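Manganese-dependent inorganic pyrophosphatase (Methanocaldococcus jannaschii, PDB 2EB0) hydrolyses inorganic diphosphate to two phosphates as a putative family II pyrophosphatase, using two manganese ions per subunit. Local coordinates at residues Pro10-Ile15 and Ile144-Val149; Glu238-Leu241 and Gly245-Leu248; Leu116-Ala121 and Lys165-Ile170. One frame throughout, in Å; residues are numbered along the deposited sequence.

Contact 1: Pro10-Ile15 and Ile144-Val149; sequences PDTDSI and IISDTV. With MN (manganese (II) ion), chain E; MN (manganese (II) ion), chain F.
Asp13 and Asp147 meet through a shared manganese ion, not through a hydrogen bond. Asp13 OD1 binds the chain E manganese at 2.1 Å and Asp147 OD2 binds it at 2.4 Å, which explains why these two oxygens tolerate a separation of 3.2 Å. Asp13 OD1 also accepts a hydrogen bond from Thr109 N. The carboxylate planes are turned 63° apart, each group offering one oxygen to the metal. In Asp13, CG lies anti to the backbone N (chi1 -169°), and this carries the carboxylate off the start of helix 12-25 to the ion. The other oxygen of Asp147, OD1, points back to a water that donates to it at 2.8 Å. That water also donates to Ser146 OG and accepts from Asp13 N, so three polar atoms from the two segments grip it. Alongside it, Thr12 CB packs on Ser146 OG at 3.9 Å, and both hydroxyls are further bonded to Glu38.

Asp11 divides its oxygens between two tasks. OD2 binds the chain F manganese at 2.3 Å, whereas OD1 accepts from Ser14 N in a nearly straight N-cap bond of 2.9 Å. A chi1 of 48° places CG between the backbone N and carbonyl carbon and thereby lets one carboxylate serve helix and metal at once. His7 and Asp66 complete the protein ligands at the chain F ion, and Asp66 and His88 those at the chain E ion. Carboxylates from a helix N-terminus and from the C-terminal end of helix 134-148 thus build the dinuclear manganese centre of the DHH-type family II pyrophosphatases.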
ATOM      1  N   PRO B  10       9.509  -8.896  17.412  1.00 24.49           N
ATOM      2  CA  PRO B  10       8.502  -7.908  17.806  1.00 25.05           C
ATOM      3  C   PRO B  10       8.919  -6.831  18.802  1.00 26.60           C
ATOM      4  O   PRO B  10       9.614  -7.097  19.781  1.00 25.30           O
ATOM      5  CB  PRO B  10       7.375  -8.777  18.358  1.00 27.36           C
ATOM      6  CG  PRO B  10       8.123  -9.919  18.980  1.00 26.37           C
ATOM      7  CD  PRO B  10       9.135 -10.237  17.902  1.00 25.24           C
ATOM      8  N   ASP B  11       8.506  -5.601  18.527  1.00 27.47           N
ATOM      9  CA  ASP B  11       8.772  -4.508  19.448  1.00 25.95           C
ATOM     10  C   ASP B  11       7.409  -4.202  20.053  1.00 23.73           C
ATOM     11  O   ASP B  11       6.413  -4.849  19.710  1.00 22.56           O
ATOM     12  CB  ASP B  11       9.319  -3.279  18.731  1.00 22.56           C
ATOM     13  CG  ASP B  11       8.518  -2.919  17.510  1.00 27.31           C
ATOM     14  OD1 ASP B  11       7.321  -3.274  17.444  1.00 27.78           O
ATOM     15  OD2 ASP B  11       9.092  -2.267  16.613  1.00 31.65           O
ATOM     16  N   THR B  12       7.362  -3.220  20.943  1.00 22.74           N
ATOM     17  CA  THR B  12       6.121  -2.859  21.600  1.00 21.37           C
ATOM     18  C   THR B  12       5.006  -2.457  20.646  1.00 21.28           C
ATOM     19  O   THR B  12       3.850  -2.799  20.888  1.00 21.22           O
ATOM     20  CB  THR B  12       6.355  -1.728  22.605  1.00 13.53           C
ATOM     21  OG1 THR B  12       7.213  -2.207  23.642  1.00 13.65           O
ATOM     22  CG2 THR B  12       5.031  -1.254  23.211  1.00 14.38           C
ATOM     23  N   ASP B  13       5.342  -1.735  19.578  1.00 19.03           N
ATOM     24  CA  ASP B  13       4.321  -1.310  18.617  1.00 22.45           C
ATOM     25  C   ASP B  13       3.655  -2.547  18.025  1.00 20.88           C
ATOM     26  O   ASP B  13       2.437  -2.639  17.992  1.00 21.44           O
ATOM     27  CB  ASP B  13       4.928  -0.467  17.483  1.00 21.91           C
ATOM     28  CG  ASP B  13       3.864   0.216  16.625  1.00 24.03           C
ATOM     29  OD1 ASP B  13       4.159   0.568  15.468  1.00 25.68           O
ATOM     30  OD2 ASP B  13       2.728   0.417  17.097  1.00 22.13           O
ATOM     31  N   SER B  14       4.470  -3.496  17.569  1.00 19.18           N
ATOM     32  CA  SER B  14       3.976  -4.739  16.987  1.00 17.73           C
ATOM     33  C   SER B  14       3.063  -5.533  17.925  1.00 18.14           C
ATOM     34  O   SER B  14       2.066  -6.105  17.487  1.00 16.52           O
ATOM     35  CB  SER B  14       5.154  -5.634  16.580  1.00 15.69           C
ATOM     36  OG  SER B  14       5.473  -5.477  15.207  1.00 18.38           O
ATOM     37  N   ILE B  15       3.418  -5.576  19.207  1.00 18.66           N
ATOM     38  CA  ILE B  15       2.650  -6.319  20.201  1.00 18.08           C
ATOM     39  C   ILE B  15       1.353  -5.606  20.554  1.00 18.81           C
ATOM     40  O   ILE B  15       0.279  -6.194  20.451  1.00 18.11           O
ATOM     41  CB  ILE B  15       3.497  -6.552  21.477  1.00 16.04           C
ATOM     42  CG1 ILE B  15       4.695  -7.447  21.136  1.00 17.64           C
ATOM     43  CG2 ILE B  15       2.656  -7.175  22.585  1.00 12.99           C
ATOM     44  CD1 ILE B  15       4.317  -8.846  20.676  1.00 18.47           C
ATOM     45  N   ILE B 144       3.267   4.259  21.015  1.00 18.62           N
ATOM     46  CA  ILE B 144       3.619   5.537  20.417  1.00 21.09           C
ATOM     47  C   ILE B 144       4.940   6.047  20.987  1.00 21.50           C
ATOM     48  O   ILE B 144       5.853   6.398  20.239  1.00 21.43           O
ATOM     49  CB  ILE B 144       2.500   6.587  20.636  1.00 20.50           C
ATOM     50  CG1 ILE B 144       1.206   6.102  19.959  1.00 23.16           C
ATOM     51  CG2 ILE B 144       2.915   7.923  20.046  1.00 19.18           C
ATOM     52  CD1 ILE B 144       0.062   7.095  19.980  1.00 22.24           C
ATOM     53  N   ILE B 145       5.049   6.067  22.312  1.00 19.49           N
ATOM     54  CA  ILE B 145       6.261   6.525  22.963  1.00 18.87           C
ATOM     55  C   ILE B 145       7.459   5.680  22.539  1.00 19.67           C
ATOM     56  O   ILE B 145       8.543   6.202  22.279  1.00 20.22           O
ATOM     57  CB  ILE B 145       6.135   6.452  24.495  1.00 19.79           C
ATOM     58  CG1 ILE B 145       5.182   7.547  24.983  1.00 21.87           C
ATOM     59  CG2 ILE B 145       7.521   6.574  25.145  1.00 16.87           C
ATOM     60  CD1 ILE B 145       4.734   7.386  26.424  1.00 23.46           C
ATOM     61  N   SER B 146       7.258   4.371  22.480  1.00 16.28           N
ATOM     62  CA  SER B 146       8.326   3.464  22.114  1.00 16.51           C
ATOM     63  C   SER B 146       8.809   3.692  20.698  1.00 18.35           C
ATOM     64  O   SER B 146      10.002   3.839  20.455  1.00 18.94           O
ATOM     65  CB  SER B 146       7.856   2.017  22.253  1.00 16.00           C
ATOM     66  OG  SER B 146       8.812   1.141  21.679  1.00 13.78           O
ATOM     67  N   ASP B 147       7.872   3.731  19.762  1.00 22.00           N
ATOM     68  CA  ASP B 147       8.219   3.908  18.362  1.00 24.66           C
ATOM     69  C   ASP B 147       8.849   5.256  18.013  1.00 23.68           C
ATOM     70  O   ASP B 147       9.719   5.335  17.145  1.00 22.07           O
ATOM     71  CB  ASP B 147       6.983   3.664  17.507  1.00 29.18           C
ATOM     72  CG  ASP B 147       7.131   2.450  16.625  1.00 35.67           C
ATOM     73  OD1 ASP B 147       7.709   1.442  17.087  1.00 39.63           O
ATOM     74  OD2 ASP B 147       6.666   2.498  15.473  1.00 37.72           O
ATOM     75  N   THR B 148       8.417   6.311  18.688  1.00 15.05           N
ATOM     76  CA  THR B 148       8.957   7.629  18.417  1.00 15.43           C
ATOM     77  C   THR B 148      10.150   7.932  19.313  1.00 15.12           C
ATOM     78  O   THR B 148      10.808   8.951  19.141  1.00 15.83           O
ATOM     79  CB  THR B 148       7.888   8.723  18.620  1.00 18.43           C
ATOM     80  OG1 THR B 148       7.415   8.706  19.978  1.00 18.59           O
ATOM     81  CG2 THR B 148       6.734   8.492  17.677  1.00 17.80           C
ATOM     82  N   VAL B 149      10.449   7.031  20.244  1.00 18.04           N
ATOM     83  CA  VAL B 149      11.550   7.247  21.174  1.00 18.86           C
ATOM     84  C   VAL B 149      11.242   8.550  21.917  1.00 18.73           C
ATOM     85  O   VAL B 149      12.050   9.486  21.949  1.00 17.66           O
ATOM     86  CB  VAL B 149      12.905   7.393  20.447  1.00 20.72           C
ATOM     87  CG1 VAL B 149      14.039   7.366  21.464  1.00 18.93           C
ATOM     88  CG2 VAL B 149      13.065   6.284  19.408  1.00 24.45           C
TER
HETATM   89 MN    MN E 503       6.058   0.411  14.485  1.00 34.64          MN
HETATM   90 MN    MN F 504       7.820  -2.472  14.753  1.00 34.39          MN
HETATM   91  O   HOH W   1       7.717  -0.199  19.301  1.00 22.31           O

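Contact 2: Glu238-Leu241 and Gly245-Leu248; sequences EEKL and GYDL
Lys240 and Leu241 meet the Tyr246 side chain at its two ends. Lys240 runs along the outer part of the aromatic group: its CG is 4.0 Å from Tyr246 CE1, and its CE comes to 3.5 Å of Tyr246 OH. With CG anti to the backbone N, the aliphatic chain stays extended until it bends at chi4. The two side chains are inclined to one another; CG and CE touch the ring and hydroxyl, and Lys240 NZ lies about as near Tyr246 OH as CE does, at 3.6 Å, without a hydrogen bond between them. The polar ends have other partners: Lys240 NZ forms a salt bridge with Glu244, and Tyr246 OH is hydrogen-bonded to Asn205.

Leu241 meets the root of the tyrosine. Its CD1 packs against Tyr246 CB at 3.6 Å and lies only 3.1 Å from Tyr246 O, a tight fit, and the same methyl is 4.0 Å from Leu248 N. Although the CB of Leu241 leaves the helix pointing away from 245-248, a chi1 of 177° and a chi2 of 85° swing this methyl back over the chain.

Backbone geometry fixes this meeting. Helix 230-243 belongs to a beta-alpha-beta crossover of the DHHA2 domain, linking the parallel neighbouring strands 211-220 and 248-255, and Gly245, with positive phi, forms part of the turn between helix and second strand. Tyr246 N donates to Leu241 O at 2.8 Å, in the carbonyl plane and with an N-H...O angle of 155°. Gly245 N is also near that oxygen but is too poorly angled to bond. Leu241 O further sits at the edge of the Tyr246 ring, near its plane, while Val266 of strand 260-267 also packs on the Leu241 side chain.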
ATOM      1  N   GLU B 238      29.697 -10.391  11.164  0.50  8.82           N
ATOM      2  CA  GLU B 238      30.473 -10.859  10.025  0.50 11.23           C
ATOM      3  C   GLU B 238      30.108 -12.298   9.736  0.50 12.05           C
ATOM      4  O   GLU B 238      30.043 -12.712   8.581  0.50 11.07           O
ATOM      5  CB  GLU B 238      31.974 -10.753  10.309  0.50 38.39           C
ATOM      6  CG  GLU B 238      32.500  -9.330  10.298  1.00 41.66           C
ATOM      7  CD  GLU B 238      34.007  -9.257  10.464  1.00 44.09           C
ATOM      8  OE1 GLU B 238      34.513  -9.662  11.531  1.00 46.97           O
ATOM      9  OE2 GLU B 238      34.688  -8.792   9.527  1.00 43.81           O
ATOM     10  N   GLU B 239      29.866 -13.050  10.805  1.00 30.20           N
ATOM     11  CA  GLU B 239      29.486 -14.455  10.714  1.00 32.19           C
ATOM     12  C   GLU B 239      28.070 -14.580  10.177  1.00 31.36           C
ATOM     13  O   GLU B 239      27.787 -15.432   9.337  1.00 31.99           O
ATOM     14  CB  GLU B 239      29.567 -15.117  12.094  1.00102.46           C
ATOM     15  CG  GLU B 239      30.980 -15.334  12.601  1.00108.50           C
ATOM     16  CD  GLU B 239      31.725 -16.392  11.807  1.00114.61           C
ATOM     17  OE1 GLU B 239      32.921 -16.618  12.088  1.00118.11           O
ATOM     18  OE2 GLU B 239      31.114 -17.002  10.904  1.00117.16           O
ATOM     19  N   LYS B 240      27.182 -13.728  10.676  1.00 33.92           N
ATOM     20  CA  LYS B 240      25.791 -13.733  10.250  1.00 34.48           C
ATOM     21  C   LYS B 240      25.713 -13.419   8.761  1.00 36.16           C
ATOM     22  O   LYS B 240      24.925 -14.017   8.027  1.00 38.28           O
ATOM     23  CB  LYS B 240      25.001 -12.686  11.035  1.00 29.62           C
ATOM     24  CG  LYS B 240      23.525 -12.639  10.702  1.00 29.97           C
ATOM     25  CD  LYS B 240      22.786 -11.634  11.597  1.00 28.61           C
ATOM     26  CE  LYS B 240      21.293 -11.615  11.296  1.00 29.45           C
ATOM     27  NZ  LYS B 240      20.670 -12.940  11.577  1.00 25.73           N
ATOM     28  N   LEU B 241      26.547 -12.481   8.326  1.00 32.90           N
ATOM     29  CA  LEU B 241      26.579 -12.058   6.932  1.00 34.80           C
ATOM     30  C   LEU B 241      26.796 -13.210   5.941  1.00 35.73           C
ATOM     31  O   LEU B 241      25.947 -13.469   5.086  1.00 34.35           O
ATOM     32  CB  LEU B 241      27.670 -10.999   6.733  1.00 28.98           C
ATOM     33  CG  LEU B 241      27.878 -10.514   5.292  1.00 29.98           C
ATOM     34  CD1 LEU B 241      26.896  -9.391   4.967  1.00 30.82           C
ATOM     35  CD2 LEU B 241      29.309 -10.034   5.125  1.00 29.51           C
ATOM     36  N   GLY B 245      23.855 -15.489   4.026  1.00 39.76           N
ATOM     37  CA  GLY B 245      23.896 -14.884   2.706  1.00 39.43           C
ATOM     38  C   GLY B 245      23.417 -13.455   2.554  1.00 38.79           C
ATOM     39  O   GLY B 245      22.702 -13.133   1.604  1.00 39.74           O
ATOM     40  N   TYR B 246      23.799 -12.589   3.480  1.00 35.39           N
ATOM     41  CA  TYR B 246      23.410 -11.187   3.392  1.00 34.12           C
ATOM     42  C   TYR B 246      24.359 -10.461   2.449  1.00 32.44           C
ATOM     43  O   TYR B 246      25.571 -10.662   2.504  1.00 32.31           O
ATOM     44  CB  TYR B 246      23.494 -10.504   4.757  1.00 34.02           C
ATOM     45  CG  TYR B 246      22.388 -10.847   5.714  1.00 34.28           C
ATOM     46  CD1 TYR B 246      22.400 -12.042   6.432  1.00 34.12           C
ATOM     47  CD2 TYR B 246      21.331  -9.959   5.921  1.00 34.68           C
ATOM     48  CE1 TYR B 246      21.388 -12.342   7.337  1.00 33.07           C
ATOM     49  CE2 TYR B 246      20.316 -10.252   6.823  1.00 34.16           C
ATOM     50  CZ  TYR B 246      20.351 -11.441   7.527  1.00 32.70           C
ATOM     51  OH  TYR B 246      19.357 -11.720   8.431  1.00 33.05           O
ATOM     52  N   ASP B 247      23.817  -9.616   1.580  1.00 28.34           N
ATOM     53  CA  ASP B 247      24.673  -8.861   0.683  1.00 25.26           C
ATOM     54  C   ASP B 247      25.259  -7.720   1.508  1.00 23.94           C
ATOM     55  O   ASP B 247      26.376  -7.258   1.246  1.00 22.77           O
ATOM     56  CB  ASP B 247      23.871  -8.310  -0.493  1.00 32.20           C
ATOM     57  CG  ASP B 247      24.729  -7.521  -1.459  1.00 34.44           C
ATOM     58  OD1 ASP B 247      24.759  -6.274  -1.355  1.00 35.88           O
ATOM     59  OD2 ASP B 247      25.387  -8.156  -2.316  1.00 34.87           O
ATOM     60  N   LEU B 248      24.499  -7.291   2.519  1.00 22.12           N
ATOM     61  CA  LEU B 248      24.913  -6.203   3.409  1.00 20.53           C
ATOM     62  C   LEU B 248      24.179  -6.175   4.745  1.00 19.28           C
ATOM     63  O   LEU B 248      22.986  -6.504   4.834  1.00 18.13           O
ATOM     64  CB  LEU B 248      24.697  -4.845   2.730  1.00 27.99           C
ATOM     65  CG  LEU B 248      24.760  -3.602   3.633  1.00 28.37           C
ATOM     66  CD1 LEU B 248      26.195  -3.324   4.083  1.00 25.58           C
ATOM     67  CD2 LEU B 248      24.195  -2.406   2.872  1.00 29.36           C
TER

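Contact 3: Leu116-Ala121 and Lys165-Ile170; sequences LYFKDA and KKLAEI
Phe118 reaches across from the end of helix 109-118 and places its ring against Lys166, Leu167 and Ile170 of helix 158-171. From CB, which points toward that helix, CG is set anti to the carbonyl carbon (chi1 -69°), and the ring extends into the gap between the helices. CB and CG only carry the ring; the contacts begin further out. On one side, CD2 is the ring atom nearest to the ammonium nitrogen of Lys166. Beyond CD1, CE1 meets Leu167 CD2 at 3.7 Å, and the methyl lies at the ring edge, near its plane. CE2 touches Ile170 CD1, and the terminal atom CZ meets the same methyl at 3.5 Å, again edge-on. Ile170 comes from the opposite direction, its chain extended (chi2 175°), so that CD1 abuts the far end of the ring.

One face belongs to Lys166. Its CB makes an off-centre CH-pi contact, 4.2 Å from the Phe118 ring centroid, while the chain, bent at chi3 and chi4, runs on across that face toward the root of the ring, which brings NZ over it. NZ stands 4.6 Å from that centroid, 25° off the ring normal, which is a cation-pi arrangement. On the opposite face, Tyr117 CD1 sits 3.7 Å above the ring plane, over its centre, and Phe118 CE2 lies in the plane of the Tyr117 ring, so Phe118 is held between the lysine and its neighbour's ring edge.

Leu167 also packs on Leu140 and Ile144 of helix 134-148. Nearby, Lys119 makes a salt bridge to Asp123 of the second subunit. A Schellman motif at Asp120 ends helix 109-118, and the Phe118 ring wedged against helix 158-171 is a helix-helix packing contact of the DHH half of the enzyme.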
ATOM      1  N   LEU B 116      -8.080   6.296  14.234  1.00 22.93           N
ATOM      2  CA  LEU B 116      -9.316   5.733  13.720  1.00 22.05           C
ATOM      3  C   LEU B 116     -10.304   5.618  14.867  1.00 23.21           C
ATOM      4  O   LEU B 116     -11.508   5.872  14.711  1.00 20.96           O
ATOM      5  CB  LEU B 116      -9.079   4.351  13.124  1.00 17.70           C
ATOM      6  CG  LEU B 116      -8.362   4.343  11.778  1.00 17.82           C
ATOM      7  CD1 LEU B 116      -8.292   2.909  11.266  1.00 10.49           C
ATOM      8  CD2 LEU B 116      -9.130   5.228  10.787  1.00 15.52           C
ATOM      9  N   TYR B 117      -9.786   5.242  16.030  1.00 22.24           N
ATOM     10  CA  TYR B 117     -10.640   5.080  17.187  1.00 26.13           C
ATOM     11  C   TYR B 117     -11.346   6.350  17.627  1.00 25.23           C
ATOM     12  O   TYR B 117     -12.568   6.370  17.748  1.00 27.75           O
ATOM     13  CB  TYR B 117      -9.852   4.519  18.361  1.00 25.34           C
ATOM     14  CG  TYR B 117     -10.659   4.486  19.622  1.00 25.05           C
ATOM     15  CD1 TYR B 117     -10.465   5.440  20.618  1.00 28.38           C
ATOM     16  CD2 TYR B 117     -11.650   3.529  19.803  1.00 24.28           C
ATOM     17  CE1 TYR B 117     -11.242   5.443  21.766  1.00 28.94           C
ATOM     18  CE2 TYR B 117     -12.435   3.521  20.940  1.00 26.71           C
ATOM     19  CZ  TYR B 117     -12.228   4.478  21.918  1.00 28.25           C
ATOM     20  OH  TYR B 117     -13.002   4.474  23.047  1.00 27.94           O
ATOM     21  N   PHE B 118     -10.583   7.408  17.868  1.00 28.23           N
ATOM     22  CA  PHE B 118     -11.174   8.653  18.324  1.00 30.09           C
ATOM     23  C   PHE B 118     -12.076   9.326  17.298  1.00 32.56           C
ATOM     24  O   PHE B 118     -12.989  10.067  17.666  1.00 31.97           O
ATOM     25  CB  PHE B 118     -10.082   9.602  18.801  1.00 22.92           C
ATOM     26  CG  PHE B 118      -9.416   9.152  20.073  1.00 23.21           C
ATOM     27  CD1 PHE B 118      -8.062   8.813  20.089  1.00 19.96           C
ATOM     28  CD2 PHE B 118     -10.147   9.068  21.261  1.00 19.62           C
ATOM     29  CE1 PHE B 118      -7.442   8.397  21.271  1.00 21.43           C
ATOM     30  CE2 PHE B 118      -9.543   8.654  22.443  1.00 20.90           C
ATOM     31  CZ  PHE B 118      -8.181   8.316  22.451  1.00 22.69           C
ATOM     32  N   LYS B 119     -11.833   9.073  16.016  1.00 22.26           N
ATOM     33  CA  LYS B 119     -12.688   9.651  14.983  1.00 25.31           C
ATOM     34  C   LYS B 119     -13.964   8.811  14.845  1.00 26.40           C
ATOM     35  O   LYS B 119     -14.804   9.089  13.998  1.00 25.06           O
ATOM     36  CB  LYS B 119     -11.961   9.704  13.638  1.00 34.32           C
ATOM     37  CG  LYS B 119     -10.822  10.704  13.594  1.00 36.71           C
ATOM     38  CD  LYS B 119     -10.123  10.695  12.247  1.00 39.73           C
ATOM     39  CE  LYS B 119     -11.061  11.124  11.141  1.00 39.42           C
ATOM     40  NZ  LYS B 119     -11.531  12.510  11.365  1.00 41.45           N
ATOM     41  N   ASP B 120     -14.103   7.788  15.687  1.00 30.37           N
ATOM     42  CA  ASP B 120     -15.271   6.913  15.634  1.00 32.30           C
ATOM     43  C   ASP B 120     -15.376   6.236  14.272  1.00 31.16           C
ATOM     44  O   ASP B 120     -16.476   6.029  13.754  1.00 30.63           O
ATOM     45  CB  ASP B 120     -16.550   7.711  15.901  1.00 61.93           C
ATOM     46  CG  ASP B 120     -16.753   8.009  17.368  1.00 66.22           C
ATOM     47  OD1 ASP B 120     -17.059   7.064  18.123  1.00 68.79           O
ATOM     48  OD2 ASP B 120     -16.600   9.184  17.763  1.00 67.73           O
ATOM     49  N   ALA B 121     -14.230   5.884  13.699  1.00 32.27           N
ATOM     50  CA  ALA B 121     -14.210   5.252  12.390  1.00 31.03           C
ATOM     51  C   ALA B 121     -13.412   3.956  12.370  1.00 30.78           C
ATOM     52  O   ALA B 121     -12.857   3.577  11.339  1.00 30.59           O
ATOM     53  CB  ALA B 121     -13.649   6.219  11.367  1.00 52.17           C
ATOM     54  N   LYS B 165      -1.454  12.234  24.017  0.50  4.64           N
ATOM     55  CA  LYS B 165      -2.132  12.969  25.077  0.50  4.08           C
ATOM     56  C   LYS B 165      -3.517  12.417  25.395  0.50  3.56           C
ATOM     57  O   LYS B 165      -3.879  12.276  26.553  0.50  2.80           O
ATOM     58  CB  LYS B 165      -2.249  14.452  24.716  0.50 15.13           C
ATOM     59  CG  LYS B 165      -0.926  15.207  24.744  0.50 19.67           C
ATOM     60  CD  LYS B 165      -1.134  16.696  24.505  0.50 19.21           C
ATOM     61  CE  LYS B 165       0.187  17.450  24.449  0.50 19.29           C
ATOM     62  NZ  LYS B 165       1.003  17.060  23.264  0.50 19.71           N
ATOM     63  N   LYS B 166      -4.296  12.122  24.366  1.00 19.79           N
ATOM     64  CA  LYS B 166      -5.640  11.596  24.559  1.00 22.12           C
ATOM     65  C   LYS B 166      -5.627  10.190  25.148  1.00 24.28           C
ATOM     66  O   LYS B 166      -6.503   9.836  25.938  1.00 23.54           O
ATOM     67  CB  LYS B 166      -6.390  11.598  23.232  1.00 27.38           C
ATOM     68  CG  LYS B 166      -6.753  12.985  22.741  1.00 29.02           C
ATOM     69  CD  LYS B 166      -7.226  12.955  21.296  1.00 31.31           C
ATOM     70  CE  LYS B 166      -8.488  13.781  21.107  1.00 34.13           C
ATOM     71  NZ  LYS B 166      -9.663  13.174  21.811  1.00 35.57           N
ATOM     72  N   LEU B 167      -4.639   9.389  24.759  1.00 24.92           N
ATOM     73  CA  LEU B 167      -4.523   8.023  25.267  1.00 26.85           C
ATOM     74  C   LEU B 167      -4.103   8.045  26.735  1.00 27.08           C
ATOM     75  O   LEU B 167      -4.606   7.262  27.537  1.00 27.87           O
ATOM     76  CB  LEU B 167      -3.512   7.226  24.433  1.00 19.05           C
ATOM     77  CG  LEU B 167      -3.958   7.002  22.986  1.00 18.08           C
ATOM     78  CD1 LEU B 167      -2.801   6.451  22.170  1.00 15.78           C
ATOM     79  CD2 LEU B 167      -5.165   6.051  22.957  1.00 15.97           C
ATOM     80  N   ALA B 168      -3.186   8.951  27.074  1.00 24.33           N
ATOM     81  CA  ALA B 168      -2.710   9.106  28.448  1.00 26.72           C
ATOM     82  C   ALA B 168      -3.894   9.437  29.352  1.00 28.31           C
ATOM     83  O   ALA B 168      -3.970   8.984  30.498  1.00 27.47           O
ATOM     84  CB  ALA B 168      -1.669  10.229  28.526  1.00 12.62           C
ATOM     85  N   GLU B 169      -4.818  10.230  28.818  1.00 39.68           N
ATOM     86  CA  GLU B 169      -6.014  10.629  29.555  1.00 41.23           C
ATOM     87  C   GLU B 169      -6.866   9.417  29.911  1.00 39.88           C
ATOM     88  O   GLU B 169      -7.363   9.305  31.032  1.00 39.97           O
ATOM     89  CB  GLU B 169      -6.841  11.609  28.718  1.00 69.45           C
ATOM     90  CG  GLU B 169      -8.182  11.979  29.329  1.00 76.53           C
ATOM     91  CD  GLU B 169      -8.992  12.920  28.449  1.00 82.06           C
ATOM     92  OE1 GLU B 169     -10.149  13.224  28.811  1.00 84.61           O
ATOM     93  OE2 GLU B 169      -8.475  13.358  27.398  1.00 82.82           O
ATOM     94  N   ILE B 170      -7.033   8.512  28.951  1.00 28.03           N
ATOM     95  CA  ILE B 170      -7.831   7.311  29.164  1.00 27.02           C
ATOM     96  C   ILE B 170      -7.111   6.308  30.058  1.00 25.61           C
ATOM     97  O   ILE B 170      -7.725   5.701  30.938  1.00 24.67           O
ATOM     98  CB  ILE B 170      -8.165   6.610  27.826  1.00 35.42           C
ATOM     99  CG1 ILE B 170      -8.902   7.577  26.897  1.00 36.80           C
ATOM    100  CG2 ILE B 170      -9.009   5.368  28.083  1.00 35.78           C
ATOM    101  CD1 ILE B 170      -9.158   7.014  25.521  1.00 35.98           C
TER

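Contacts 1 and 3 adjoin, with centres about 17 Å apart, and touch directly where Ile144 CD1 packs on Leu167 CD1 at 3.7 Å. Their segments alternate along the chain. Helix 134-148, which carries the metal ligand Asp147 of contact 1, also lies against helix 158-171 of contact 3 through Ile144. The side chain of Leu167 remains about 13 Å from a bound manganese, a layer behind the site. Contact 2 stands apart, in the DHHA2 domain: its centre is about 27 Å from that of contact 1, with nearest atoms about 13 Å apart. From contact 3 its centre is about 43 Å away, on the opposite side of the chain's centre.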